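Local coordinates for putative N-acetylneuraminate lyase (PDB 6RB7), which belongs to the dihydrodipicolinate synthetase family of (beta/alpha)8-barrel proteins and is present as four chains in the assembly, at residues 36-41 and 106-111; 205-210 and 220-225; 226-231 and 256-261; 241-246 and 278-283; 248-253 and 271-276. One frame throughout, in Å; residues are numbered along the deposited sequence.

Contact 1. Residues 36-41 and 106-111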
# COMPACT_ATOMS: atom_id res chain seq x y z
N GLU A 36 -28.84 22.69 6.14
CA GLU A 36 -29.83 22.13 5.20
C GLU A 36 -29.42 22.42 3.76
O GLU A 36 -29.73 21.61 2.88
CB GLU A 36 -31.22 22.71 5.49
CG GLU A 36 -31.77 22.27 6.84
CD GLU A 36 -31.83 20.76 7.03
OE1 GLU A 36 -32.44 20.07 6.18
OE2 GLU A 36 -31.21 20.27 8.01
N LYS A 37 -28.80 23.56 3.49
CA LYS A 37 -28.48 23.95 2.09
C LYS A 37 -27.44 23.01 1.49
O LYS A 37 -27.21 23.05 0.27
CB LYS A 37 -28.04 25.40 2.02
CG LYS A 37 -26.71 25.73 2.67
CD LYS A 37 -26.44 27.21 2.44
CE LYS A 37 -25.31 27.73 3.24
NZ LYS A 37 -25.23 29.20 3.02
N TYR A 38 -26.77 22.19 2.32
CA TYR A 38 -25.73 21.26 1.82
C TYR A 38 -26.28 19.85 1.66
O TYR A 38 -25.51 18.99 1.18
CB TYR A 38 -24.54 21.26 2.77
CG TYR A 38 -23.89 22.61 2.87
CD1 TYR A 38 -23.15 23.11 1.81
CD2 TYR A 38 -24.01 23.40 4.01
CE1 TYR A 38 -22.51 24.33 1.89
CE2 TYR A 38 -23.38 24.63 4.09
CZ TYR A 38 -22.63 25.10 3.02
OH TYR A 38 -22.02 26.32 3.08
N LYS A 39 -27.51 19.60 2.09
CA LYS A 39 -28.06 18.23 2.13
C LYS A 39 -28.76 17.97 0.82
O LYS A 39 -29.93 18.36 0.65
CB LYS A 39 -29.05 18.08 3.29
CG LYS A 39 -28.40 18.23 4.63
CD LYS A 39 -29.34 18.01 5.77
CE LYS A 39 -28.70 18.28 7.11
NZ LYS A 39 -29.69 17.93 8.16
N GLY A 40 -28.20 17.07 0.08
CA GLY A 40 -28.79 16.66 -1.20
C GLY A 40 -27.68 16.35 -2.17
O GLY A 40 -26.56 16.01 -1.74
N VAL A 41 -28.01 16.45 -3.43
CA VAL A 41 -27.12 16.03 -4.54
C VAL A 41 -26.41 17.28 -5.06
O VAL A 41 -27.04 18.23 -5.53
CB VAL A 41 -27.97 15.37 -5.63
CG1 VAL A 41 -27.17 15.15 -6.90
CG2 VAL A 41 -28.60 14.08 -5.11
N LYS A 106 -29.85 29.97 -7.17
CA LYS A 106 -30.65 28.74 -7.23
C LYS A 106 -29.83 27.53 -6.80
O LYS A 106 -30.39 26.44 -6.72
CB LYS A 106 -31.20 28.60 -8.64
CG LYS A 106 -32.29 29.64 -8.93
CD LYS A 106 -32.85 29.56 -10.32
CE LYS A 106 -33.58 30.82 -10.75
NZ LYS A 106 -34.72 31.13 -9.86
N LEU A 107 -28.52 27.70 -6.61
CA LEU A 107 -27.60 26.57 -6.30
C LEU A 107 -26.83 26.91 -5.04
O LEU A 107 -26.28 28.02 -4.96
CB LEU A 107 -26.61 26.34 -7.44
CG LEU A 107 -27.22 25.83 -8.75
CD1 LEU A 107 -26.25 25.99 -9.86
CD2 LEU A 107 -27.64 24.36 -8.60
N THR A 108 -26.64 25.93 -4.18
CA THR A 108 -25.60 26.02 -3.15
C THR A 108 -24.27 25.92 -3.91
O THR A 108 -24.13 25.00 -4.73
CB THR A 108 -25.74 24.93 -2.10
OG1 THR A 108 -27.01 25.10 -1.45
CG2 THR A 108 -24.63 24.95 -1.08
N VAL A 109 -23.33 26.81 -3.66
CA VAL A 109 -22.05 26.80 -4.41
C VAL A 109 -20.93 26.51 -3.42
O VAL A 109 -20.73 27.32 -2.48
CB VAL A 109 -21.81 28.07 -5.22
CG1 VAL A 109 -20.45 28.02 -5.89
CG2 VAL A 109 -22.91 28.27 -6.24
N ILE A 110 -20.22 25.41 -3.64
CA ILE A 110 -19.01 25.07 -2.88
C ILE A 110 -17.85 25.22 -3.85
O ILE A 110 -17.84 24.54 -4.89
CB ILE A 110 -19.09 23.65 -2.32
CG1 ILE A 110 -20.32 23.41 -1.45
CG2 ILE A 110 -17.78 23.32 -1.59
CD1 ILE A 110 -20.51 21.96 -1.04
N ALA A 111 -16.93 26.13 -3.56
CA ALA A 111 -15.75 26.39 -4.43
C ALA A 111 -14.52 25.72 -3.83
O ALA A 111 -14.08 26.09 -2.76
CB ALA A 111 -15.53 27.86 -4.59
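Lys37 and Thr108 mark the point where the two backbones come nearest, their CA atoms 6.3 Å apart. The 3-10 turn 36-38, just ahead of the first barrel strand, faces the opening residue of strand 108-111. Within the turn the carbonyl of Lys37 is directed at the strand, and Thr108 OG1 donates to Lys37 O over 2.7 Å. This bond is bent at the acceptor: the C=O...OG1 angle is 132° and the hydroxyl is tilted 28° from the carbonyl plane. The aliphatic root of Lys37 crosses the threonine at about a right angle, with CB 3.6 Å from Thr108 OG1, before the chain leads off to its salt bridge with Asp134. Thr108 divides its two branches between the partners. Its OG1 stands beside the backbone N (chi1 -62°) and takes the carbonyl, while the methyl CG2 approaches Tyr38 CE1 at 3.7 Å. Ile110, two residues on along the same side of the strand, brings CD1 to 4.1 Å from Tyr38 CD1, so the CD1 and CE1 atoms of the ring meet both branched side chains, which come in obliquely. Beyond the ring, Tyr38 OH is hydrogen-bonded to Asp166. The contact lies at the N-terminal end of the barrel: Phe221 of strand 219-222 packs on both Tyr38 and Ile110, strand 108-112 pairs with 74-77 and 135-138, and helix 89-103 lies against Val109.

Contact 2. Residues 205-210 and 220-225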
# COMPACT_ATOMS: atom_id res chain seq x y z
N GLN A 205 -16.92 3.19 6.78
CA GLN A 205 -16.57 3.34 8.19
C GLN A 205 -16.02 4.75 8.39
O GLN A 205 -16.22 5.29 9.49
CB GLN A 205 -15.58 2.26 8.63
CG GLN A 205 -15.29 2.34 10.11
CD GLN A 205 -14.39 1.21 10.56
OE1 GLN A 205 -14.32 0.15 9.91
NE2 GLN A 205 -13.84 1.36 11.74
N ASP A 206 -15.27 5.31 7.44
CA ASP A 206 -14.67 6.64 7.66
C ASP A 206 -15.78 7.69 7.78
O ASP A 206 -15.67 8.59 8.65
CB ASP A 206 -13.71 7.00 6.52
CG ASP A 206 -12.41 6.21 6.55
OD1 ASP A 206 -12.14 5.55 7.60
OD2 ASP A 206 -11.62 6.31 5.56
N ILE A 207 -16.84 7.57 6.97
CA ILE A 207 -18.02 8.46 7.08
C ILE A 207 -18.61 8.34 8.49
O ILE A 207 -18.84 9.35 9.17
CB ILE A 207 -19.03 8.14 5.97
CG1 ILE A 207 -18.45 8.54 4.63
CG2 ILE A 207 -20.35 8.84 6.26
CD1 ILE A 207 -19.28 8.10 3.44
N GLN A 208 -18.85 7.11 8.93
CA GLN A 208 -19.44 6.84 10.25
C GLN A 208 -18.58 7.44 11.35
O GLN A 208 -19.11 8.05 12.30
CB GLN A 208 -19.60 5.32 10.40
CG GLN A 208 -20.36 4.92 11.65
CD GLN A 208 -19.54 4.90 12.91
OE1 GLN A 208 -18.36 4.47 12.94
NE2 GLN A 208 -20.18 5.30 14.01
N MET A 209 -17.26 7.27 11.29
CA MET A 209 -16.38 7.74 12.38
C MET A 209 -16.35 9.27 12.37
O MET A 209 -16.35 9.86 13.48
CB MET A 209 -14.98 7.14 12.25
CG MET A 209 -15.03 5.65 12.56
SD MET A 209 -13.40 4.89 12.60
CE MET A 209 -12.78 5.24 10.96
N PHE A 210 -16.25 9.89 11.22
CA PHE A 210 -16.21 11.37 11.15
C PHE A 210 -17.54 11.91 11.73
O PHE A 210 -17.54 12.89 12.50
CB PHE A 210 -15.99 11.88 9.74
CG PHE A 210 -14.63 11.66 9.15
CD1 PHE A 210 -13.48 11.77 9.90
CD2 PHE A 210 -14.51 11.34 7.81
CE1 PHE A 210 -12.24 11.57 9.33
CE2 PHE A 210 -13.26 11.19 7.23
CZ PHE A 210 -12.14 11.23 7.99
N ILE A 220 -21.16 15.33 6.60
CA ILE A 220 -20.25 14.51 5.79
C ILE A 220 -20.89 14.31 4.41
O ILE A 220 -22.10 13.99 4.33
CB ILE A 220 -19.92 13.15 6.44
CG1 ILE A 220 -19.61 13.30 7.93
CG2 ILE A 220 -18.80 12.50 5.66
CD1 ILE A 220 -18.48 14.25 8.27
N PHE A 221 -20.13 14.58 3.37
CA PHE A 221 -20.58 14.35 2.00
C PHE A 221 -20.02 13.03 1.48
O PHE A 221 -18.82 12.76 1.63
CB PHE A 221 -20.15 15.43 1.03
CG PHE A 221 -20.50 16.85 1.40
CD1 PHE A 221 -19.72 17.55 2.30
CD2 PHE A 221 -21.65 17.45 0.89
CE1 PHE A 221 -20.01 18.88 2.59
CE2 PHE A 221 -21.96 18.75 1.23
CZ PHE A 221 -21.15 19.45 2.08
N ASN A 222 -20.87 12.18 0.92
CA ASN A 222 -20.39 10.94 0.29
C ASN A 222 -19.67 11.30 -1.02
O ASN A 222 -20.31 11.88 -1.94
CB ASN A 222 -21.55 10.01 -0.01
CG ASN A 222 -21.06 8.70 -0.60
OD1 ASN A 222 -20.72 7.82 0.15
ND2 ASN A 222 -20.97 8.61 -1.94
N GLY A 223 -18.43 10.89 -1.16
CA GLY A 223 -17.59 11.09 -2.35
C GLY A 223 -17.63 9.96 -3.36
O GLY A 223 -17.59 10.23 -4.55
N PRO A 224 -17.52 8.67 -2.98
CA PRO A 224 -17.49 7.56 -3.96
C PRO A 224 -18.89 7.31 -4.53
O PRO A 224 -19.77 6.77 -3.82
CB PRO A 224 -16.97 6.35 -3.17
CG PRO A 224 -16.28 6.98 -1.97
CD PRO A 224 -17.18 8.17 -1.64
N ASP A 225 -19.12 7.71 -5.79
CA ASP A 225 -20.49 7.68 -6.35
C ASP A 225 -21.04 6.24 -6.33
O ASP A 225 -22.27 6.06 -6.17
CB ASP A 225 -20.47 8.20 -7.77
CG ASP A 225 -19.89 9.61 -7.95
OD1 ASP A 225 -19.42 10.20 -6.95
OD2 ASP A 225 -19.98 10.13 -9.08
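Ile207 and Phe210 of helix 205-210 pack on Ile220 in the next barrel strand, completing the helix-to-strand half of a beta-alpha-beta unit. The helix and strand segments run nearly antiparallel, at 166°, with their axes 9.3 Å apart. The tight part is all hydrocarbon. Ile220 offers two branches to two helix residues: CG2 meets Ile207 CG2 at 4.0 Å, and CD1 reaches Phe210 CB at 3.7 Å. The two isoleucine side chains lie alongside one another, pointing in opposite senses, and the far methyl of Ile207 extends along the strand until CD1 is 3.6 Å from Asn222 OD1. Asn222 holds its amide here with CG anti to the backbone N (chi1 -177°). Its ND2 donates to Pro224 O over 2.9 Å; the acceptor lies almost in the amide plane, whereas the donor stands well above the carbonyl plane of Pro224. The outer side of the helix is more polar, and partly exposed at Gln205 and Met209, where Gln205 NE2 makes a weak hydrogen bond of 3.7 Å to Met209 SD. Gln208 is buried in the subunit interface, its OE1 accepting from Tyr278 and Asn274 of the second subunit. The chemistry therefore changes across one helix: dispersion forces bind its inner side to the barrel wall, the Asn222 amide is fixed by a bond to the loop that follows its strand, and directional polar bonds serve the subunit interface.

Contact 3. Residues 226-231 and 256-261. With BCN (bicine), chain I.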
# COMPACT_ATOMS: atom_id res chain seq x y z
N GLU A 226 -20.17 5.26 -6.55
CA GLU A 226 -20.54 3.83 -6.62
C GLU A 226 -21.06 3.33 -5.27
O GLU A 226 -21.65 2.25 -5.21
CB GLU A 226 -19.29 3.02 -6.98
CG GLU A 226 -18.69 3.36 -8.35
CD GLU A 226 -17.66 4.50 -8.37
OE1 GLU A 226 -17.55 5.32 -7.40
OE2 GLU A 226 -16.87 4.55 -9.36
N GLN A 227 -20.85 4.07 -4.22
CA GLN A 227 -21.28 3.70 -2.83
C GLN A 227 -22.32 4.70 -2.28
O GLN A 227 -22.58 4.69 -1.08
CB GLN A 227 -20.04 3.63 -1.94
CG GLN A 227 -19.01 2.65 -2.44
CD GLN A 227 -17.82 2.44 -1.51
OE1 GLN A 227 -17.21 1.37 -1.58
NE2 GLN A 227 -17.47 3.42 -0.63
N PHE A 228 -22.91 5.54 -3.14
CA PHE A 228 -23.83 6.63 -2.74
C PHE A 228 -24.81 6.16 -1.65
O PHE A 228 -24.84 6.77 -0.56
CB PHE A 228 -24.54 7.15 -3.99
CG PHE A 228 -25.43 8.34 -3.81
CD1 PHE A 228 -26.65 8.23 -3.18
CD2 PHE A 228 -25.07 9.59 -4.31
CE1 PHE A 228 -27.50 9.33 -3.05
CE2 PHE A 228 -25.93 10.66 -4.23
CZ PHE A 228 -27.12 10.55 -3.56
N MET A 229 -25.56 5.09 -1.91
CA MET A 229 -26.64 4.72 -0.99
C MET A 229 -26.07 4.25 0.35
O MET A 229 -26.70 4.52 1.41
CB MET A 229 -27.58 3.68 -1.58
CG MET A 229 -26.97 2.36 -1.80
SD MET A 229 -28.18 1.26 -2.65
CE MET A 229 -29.44 1.07 -1.42
N SER A 230 -24.91 3.61 0.33
CA SER A 230 -24.26 3.04 1.52
C SER A 230 -23.70 4.17 2.38
O SER A 230 -23.78 4.06 3.62
CB SER A 230 -23.20 2.07 1.10
OG SER A 230 -23.76 0.90 0.55
N GLY A 231 -23.05 5.16 1.78
CA GLY A 231 -22.52 6.30 2.55
C GLY A 231 -23.64 7.12 3.13
O GLY A 231 -23.52 7.60 4.27
N GLU A 256 -34.10 10.43 -3.28
CA GLU A 256 -35.54 10.41 -2.90
C GLU A 256 -35.89 9.03 -2.34
O GLU A 256 -36.54 8.96 -1.26
CB GLU A 256 -36.39 10.75 -4.14
CG GLU A 256 -37.86 10.82 -3.84
CD GLU A 256 -38.68 10.87 -5.12
OE1 GLU A 256 -39.00 9.81 -5.66
OE2 GLU A 256 -38.85 11.96 -5.65
N CYS A 257 -35.45 7.96 -2.97
CA CYS A 257 -35.72 6.59 -2.48
C CYS A 257 -35.07 6.38 -1.11
O CYS A 257 -35.73 5.82 -0.21
CB CYS A 257 -35.23 5.52 -3.43
SG CYS A 257 -36.13 5.50 -5.00
N ILE A 258 -33.82 6.82 -0.93
CA ILE A 258 -33.14 6.65 0.38
C ILE A 258 -33.92 7.39 1.46
O ILE A 258 -34.16 6.81 2.54
CB ILE A 258 -31.69 7.11 0.29
CG1 ILE A 258 -30.87 6.16 -0.61
CG2 ILE A 258 -31.06 7.26 1.69
CD1 ILE A 258 -29.65 6.83 -1.15
N ASN A 259 -34.32 8.63 1.20
CA ASN A 259 -35.01 9.46 2.22
C ASN A 259 -36.36 8.82 2.55
O ASN A 259 -36.79 8.99 3.74
CB ASN A 259 -35.12 10.91 1.81
CG ASN A 259 -33.78 11.62 1.91
OD1 ASN A 259 -33.00 11.31 2.81
ND2 ASN A 259 -33.54 12.58 1.02
N ALA A 260 -36.94 8.06 1.63
CA ALA A 260 -38.26 7.40 1.85
C ALA A 260 -38.10 6.00 2.47
O ALA A 260 -39.12 5.36 2.75
CB ALA A 260 -39.00 7.37 0.54
N GLY A 261 -36.88 5.52 2.69
CA GLY A 261 -36.63 4.17 3.21
C GLY A 261 -36.92 3.10 2.17
O GLY A 261 -37.10 1.94 2.55
N1 BCN I . -41.53 1.91 3.77
C1 BCN I . -41.72 2.12 5.24
C2 BCN I . -40.66 2.95 5.98
O21 BCN I . -39.61 3.22 5.37
O22 BCN I . -40.92 3.30 7.16
C3 BCN I . -40.31 1.18 3.39
C4 BCN I . -40.55 0.12 2.34
O4 BCN I . -39.85 -1.08 2.66
C5 BCN I . -41.86 3.08 2.94
C6 BCN I . -42.93 2.78 1.91
O6 BCN I . -42.45 1.90 0.92
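Ile258, near the end of helix 248-259, packs against Phe228 and Met229 at the start of helix 228-234, a helix-to-helix contact in the outer layer of the (beta/alpha)8 barrel. The isoleucine makes it almost single-handedly. Its CB is directed at segment 226-231; CG2 branches off beside the carbonyl carbon, and CG1 stands beside the backbone N (chi1 -68°). From CG1 the chain stays extended, with chi2 at 157°, and carries CD1 into the angle between the two opposing residues. That terminal methyl is 3.7 Å from Met229 CA and 3.8 Å from Met229 CB, so it rests on the helix backbone itself. The same CD1 lies 3.8 Å from Phe228 CE1, at the edge of the ring and in its plane. Met229 sends the rest of its side chain elsewhere, toward Met263 and Ala266 of helix 263-281. Elsewhere on helix 228-234, Ser230 O accepts a hydrogen bond from Ser230 OG of the second subunit, which places the contact just behind a subunit interface. Past Ile258 the helix closes in a Schellman motif: Gly261 takes a positive phi of 72°, and its N donates to Ile258 O over 3.0 Å. This turn brings the chain to the bound bicine, where Gly261 O lies 3.4 Å from C3 of bicine and Ala260 O the same distance, 3.4 Å, from its carboxylate oxygen O21.

Contact 4. Residues 241-246 and 278-283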
# COMPACT_ATOMS: atom_id res chain seq x y z
N GLY A 241 -20.24 14.33 -6.25
CA GLY A 241 -19.81 13.25 -7.13
C GLY A 241 -19.43 13.73 -8.52
O GLY A 241 -20.10 14.59 -9.09
N GLY A 242 -18.39 13.12 -9.05
CA GLY A 242 -17.89 13.40 -10.40
C GLY A 242 -18.77 12.86 -11.50
O GLY A 242 -18.65 13.36 -12.62
N THR A 243 -19.61 11.84 -11.25
CA THR A 243 -20.41 11.25 -12.35
C THR A 243 -21.82 11.83 -12.33
O THR A 243 -22.58 11.56 -13.26
CB THR A 243 -20.49 9.73 -12.29
OG1 THR A 243 -21.24 9.32 -11.14
CG2 THR A 243 -19.13 9.09 -12.29
N TYR A 244 -22.17 12.64 -11.34
CA TYR A 244 -23.58 13.07 -11.19
C TYR A 244 -23.99 13.88 -12.42
O TYR A 244 -25.18 13.80 -12.85
CB TYR A 244 -23.81 13.93 -9.95
CG TYR A 244 -23.55 13.32 -8.61
CD1 TYR A 244 -23.19 12.00 -8.41
CD2 TYR A 244 -23.71 14.14 -7.50
CE1 TYR A 244 -22.93 11.52 -7.13
CE2 TYR A 244 -23.48 13.67 -6.23
CZ TYR A 244 -23.06 12.36 -6.05
OH TYR A 244 -22.75 11.91 -4.78
N GLY A 245 -23.11 14.69 -12.96
CA GLY A 245 -23.46 15.57 -14.10
C GLY A 245 -23.83 14.80 -15.35
O GLY A 245 -24.53 15.37 -16.18
N ALA A 246 -23.43 13.55 -15.48
CA ALA A 246 -23.84 12.69 -16.62
C ALA A 246 -25.32 12.30 -16.52
O ALA A 246 -25.90 11.90 -17.52
CB ALA A 246 -22.99 11.45 -16.67
N TYR A 278 -19.09 2.03 -14.83
CA TYR A 278 -18.11 1.04 -15.28
C TYR A 278 -17.97 1.13 -16.81
O TYR A 278 -16.81 1.09 -17.32
CB TYR A 278 -18.45 -0.36 -14.80
CG TYR A 278 -18.67 -0.47 -13.30
CD1 TYR A 278 -17.98 0.33 -12.40
CD2 TYR A 278 -19.62 -1.33 -12.80
CE1 TYR A 278 -18.23 0.25 -11.05
CE2 TYR A 278 -19.84 -1.45 -11.44
CZ TYR A 278 -19.16 -0.66 -10.56
OH TYR A 278 -19.40 -0.70 -9.22
N LYS A 279 -19.08 1.34 -17.50
CA LYS A 279 -19.01 1.50 -18.98
C LYS A 279 -18.20 2.76 -19.33
O LYS A 279 -17.32 2.70 -20.20
CB LYS A 279 -20.43 1.57 -19.55
CG LYS A 279 -20.48 1.73 -21.07
CD LYS A 279 -19.89 0.58 -21.82
CE LYS A 279 -20.59 -0.73 -21.58
NZ LYS A 279 -20.12 -1.73 -22.58
N MET A 280 -18.44 3.88 -18.66
CA MET A 280 -17.71 5.11 -19.00
C MET A 280 -16.22 4.91 -18.72
O MET A 280 -15.41 5.49 -19.42
CB MET A 280 -18.23 6.29 -18.21
CG MET A 280 -19.68 6.58 -18.53
SD MET A 280 -20.28 8.18 -17.92
CE MET A 280 -20.08 7.93 -16.14
N CYS A 281 -15.87 4.14 -17.70
CA CYS A 281 -14.44 3.97 -17.31
C CYS A 281 -13.74 2.94 -18.20
O CYS A 281 -12.50 2.81 -18.08
CB CYS A 281 -14.36 3.55 -15.85
SG CYS A 281 -14.77 4.92 -14.73
N SER A 282 -14.47 2.26 -19.08
CA SER A 282 -13.93 1.21 -19.98
C SER A 282 -13.26 1.82 -21.22
O SER A 282 -12.64 1.07 -21.98
CB SER A 282 -14.98 0.20 -20.34
OG SER A 282 -15.89 0.71 -21.32
N ALA A 283 -13.42 3.11 -21.45
CA ALA A 283 -12.85 3.81 -22.60
C ALA A 283 -11.33 3.96 -22.46
O ALA A 283 -10.79 3.97 -21.33
CB ALA A 283 -13.53 5.16 -22.77
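Thr243 OG1 is held by two hydrogen-bonding partners, the carboxylate oxygen OD2 of Asp225 and the phenol OH of Tyr251, while the methyl of the same residue faces Met280 across the contact. The torsion makes this division: with chi1 at 67° the hydroxyl sits between the backbone N and the carbonyl carbon, and CG2 is swung anti to the carbonyl, where it lies 4.1 Å from Met280 CE. Met280 reaches over from helix 263-281 on a side chain that is extended through CG and then bent at the sulfur (chi3 -63°), which turns the terminal methyl to Thr243. The bend leaves SD near Ala246, whose CB is 4.4 Å from Met280 SD. Thr243 and Ala246 belong to one short turn, with Ala246 N bonded to Thr243 O over 3.1 Å, and together they form the patch on which the thioether rests. These are long, purely apolar approaches, and the surface buried between the segments is small. Farther along segment 278-283, Lys279 O accepts from Ser282 OG at 2.7 Å, in the carbonyl plane and on a lone pair, and also from Ser282 N at 3.1 Å. The loop 241-246 bridges from strand 238-241 to helix 248-259, with Tyr244 packed on strand 41-43. Met280, on helix 263-281, is also covered by Ile291 and Ile294 of helix 287-299 and by Ala324 of helix 317-335.

Contact 5. Residues 248-253 and 271-276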
# COMPACT_ATOMS: atom_id res chain seq x y z
N PRO A 248 -27.94 13.46 -13.61
CA PRO A 248 -28.31 14.00 -12.31
C PRO A 248 -29.68 13.54 -11.83
O PRO A 248 -29.84 13.31 -10.60
CB PRO A 248 -28.23 15.52 -12.50
CG PRO A 248 -28.28 15.73 -13.98
CD PRO A 248 -27.71 14.50 -14.63
N GLU A 249 -30.61 13.32 -12.76
CA GLU A 249 -31.97 12.86 -12.39
C GLU A 249 -31.89 11.51 -11.68
O GLU A 249 -32.73 11.27 -10.79
CB GLU A 249 -32.89 12.69 -13.59
CG GLU A 249 -33.10 13.95 -14.38
CD GLU A 249 -32.16 14.11 -15.57
OE1 GLU A 249 -30.90 13.82 -15.45
OE2 GLU A 249 -32.69 14.51 -16.65
N LEU A 250 -30.94 10.64 -12.06
CA LEU A 250 -30.87 9.30 -11.44
C LEU A 250 -30.41 9.45 -9.99
O LEU A 250 -30.97 8.80 -9.10
CB LEU A 250 -29.93 8.38 -12.22
CG LEU A 250 -30.37 8.03 -13.63
CD1 LEU A 250 -29.38 7.10 -14.29
CD2 LEU A 250 -31.77 7.40 -13.60
N TYR A 251 -29.40 10.30 -9.73
CA TYR A 251 -28.96 10.49 -8.33
C TYR A 251 -30.05 11.20 -7.52
O TYR A 251 -30.16 10.91 -6.32
CB TYR A 251 -27.62 11.19 -8.31
CG TYR A 251 -26.47 10.34 -8.79
CD1 TYR A 251 -25.96 9.34 -7.97
CD2 TYR A 251 -25.94 10.47 -10.07
CE1 TYR A 251 -24.90 8.55 -8.37
CE2 TYR A 251 -24.89 9.66 -10.49
CZ TYR A 251 -24.37 8.70 -9.64
OH TYR A 251 -23.29 7.95 -10.03
N LEU A 252 -30.78 12.17 -8.11
CA LEU A 252 -31.90 12.79 -7.36
C LEU A 252 -32.94 11.74 -6.98
O LEU A 252 -33.42 11.75 -5.83
CB LEU A 252 -32.50 13.92 -8.21
CG LEU A 252 -31.63 15.17 -8.28
CD1 LEU A 252 -32.10 16.08 -9.42
CD2 LEU A 252 -31.59 15.90 -6.93
N LYS A 253 -33.25 10.84 -7.91
CA LYS A 253 -34.26 9.80 -7.63
C LYS A 253 -33.72 8.79 -6.61
O LYS A 253 -34.47 8.38 -5.73
CB LYS A 253 -34.69 9.12 -8.92
CG LYS A 253 -35.88 8.19 -8.72
CD LYS A 253 -37.15 8.96 -8.43
CE LYS A 253 -38.33 8.02 -8.29
NZ LYS A 253 -39.60 8.79 -8.13
N TYR A 271 -27.49 0.30 -8.81
CA TYR A 271 -26.87 -0.71 -9.70
C TYR A 271 -26.82 -0.19 -11.14
O TYR A 271 -25.85 -0.42 -11.84
CB TYR A 271 -27.57 -2.06 -9.59
CG TYR A 271 -27.12 -2.90 -8.43
CD1 TYR A 271 -27.01 -2.39 -7.14
CD2 TYR A 271 -26.85 -4.24 -8.59
CE1 TYR A 271 -26.63 -3.17 -6.07
CE2 TYR A 271 -26.45 -5.04 -7.54
CZ TYR A 271 -26.33 -4.51 -6.27
OH TYR A 271 -25.96 -5.33 -5.24
N ALA A 272 -27.86 0.51 -11.58
CA ALA A 272 -27.89 1.08 -12.94
C ALA A 272 -26.83 2.18 -13.07
O ALA A 272 -26.13 2.18 -14.09
CB ALA A 272 -29.26 1.63 -13.23
N CYS A 273 -26.73 3.05 -12.07
CA CYS A 273 -25.69 4.10 -12.07
C CYS A 273 -24.32 3.43 -12.15
O CYS A 273 -23.46 3.88 -12.93
CB CYS A 273 -25.74 5.01 -10.85
SG CYS A 273 -27.21 6.07 -10.90
N ASN A 274 -24.07 2.43 -11.32
CA ASN A 274 -22.73 1.81 -11.25
C ASN A 274 -22.40 1.17 -12.61
O ASN A 274 -21.23 1.34 -13.07
CB ASN A 274 -22.59 0.84 -10.09
CG ASN A 274 -22.60 1.55 -8.75
OD1 ASN A 274 -22.88 2.76 -8.69
ND2 ASN A 274 -22.25 0.85 -7.67
N GLU A 275 -23.36 0.49 -13.24
CA GLU A 275 -23.12 -0.13 -14.57
C GLU A 275 -22.70 0.95 -15.56
O GLU A 275 -21.79 0.70 -16.39
CB GLU A 275 -24.41 -0.84 -14.98
CG GLU A 275 -24.32 -1.64 -16.25
CD GLU A 275 -25.64 -2.28 -16.67
OE1 GLU A 275 -26.75 -1.62 -16.55
OE2 GLU A 275 -25.58 -3.44 -17.13
N ILE A 276 -23.36 2.11 -15.52
CA ILE A 276 -23.01 3.24 -16.40
C ILE A 276 -21.59 3.70 -16.08
O ILE A 276 -20.80 3.94 -17.00
CB ILE A 276 -24.06 4.36 -16.29
CG1 ILE A 276 -25.38 3.89 -16.90
CG2 ILE A 276 -23.57 5.67 -16.90
CD1 ILE A 276 -26.58 4.62 -16.41
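A cysteine sulfur-aromatic contact joins two of the C-terminal helices: Cys273 of helix 263-281 places its sulfur over one face of the Tyr251 ring on helix 248-259. The segments pack as an antiparallel pair, crossing at -149° with their axes 10.7 Å apart. Cys273 SG lies 4.2 Å from the centroid of the Tyr251 ring and 16° off the ring normal, displaced a little toward the rim. It gets there with SG anti to the carbonyl carbon (chi1 -70°). Cys273 CB in turn lies beside the phenol end of the ring, 3.9 Å from Tyr251 OH. Leu250 closes in from the adjoining position, its CB 3.8 Å from Cys273 SG, so the thiol touches both the leucine and the tyrosine face. One turn further along the second helix, Ile276 adds a looser methyl-to-methyl touch, CD1 to Leu250 CD1 at 4.3 Å. Met327 of helix 317-335 packs on Ile276, and Ala331 of the same helix touches Leu250. Tyr271 carries the second helix into the subunit interface, its OH bonded to Ile234 O of the second subunit. The Tyr251 hydroxyl makes no polar bond to segment 271-276; it is bonded to Thr243, which probably helps to set the rotation of the ring under the sulfur. Cohesion between the helices thus rests on dispersion and on the polarisable thiol against the aromatic face, with the tyrosine's polar end directed to the loop at the strand ends.

In the fold
All five contacts are buried, but they lie at different depths. Contact 1 is the most central and the only one joined by a hydrogen bond between its segments; no other chain touches it. Contacts 1 and 2 reach the same sheet from different elements, a 3-10 turn before the first strand and a helix of the outer layer. Contacts 3 and 5 share helix 248-259, and contacts 4 and 5 share helix 263-281. In contacts 2 to 5 the chemistry between segments is mainly apolar, with sulfur in contacts 4 and 5. Asp225 ties contact 2 to contact 4 through Thr243, and Glu226 O accepts from Asn274, linking contact 3 to contact 5. Contacts 2 to 5 all have residues touching the second subunit.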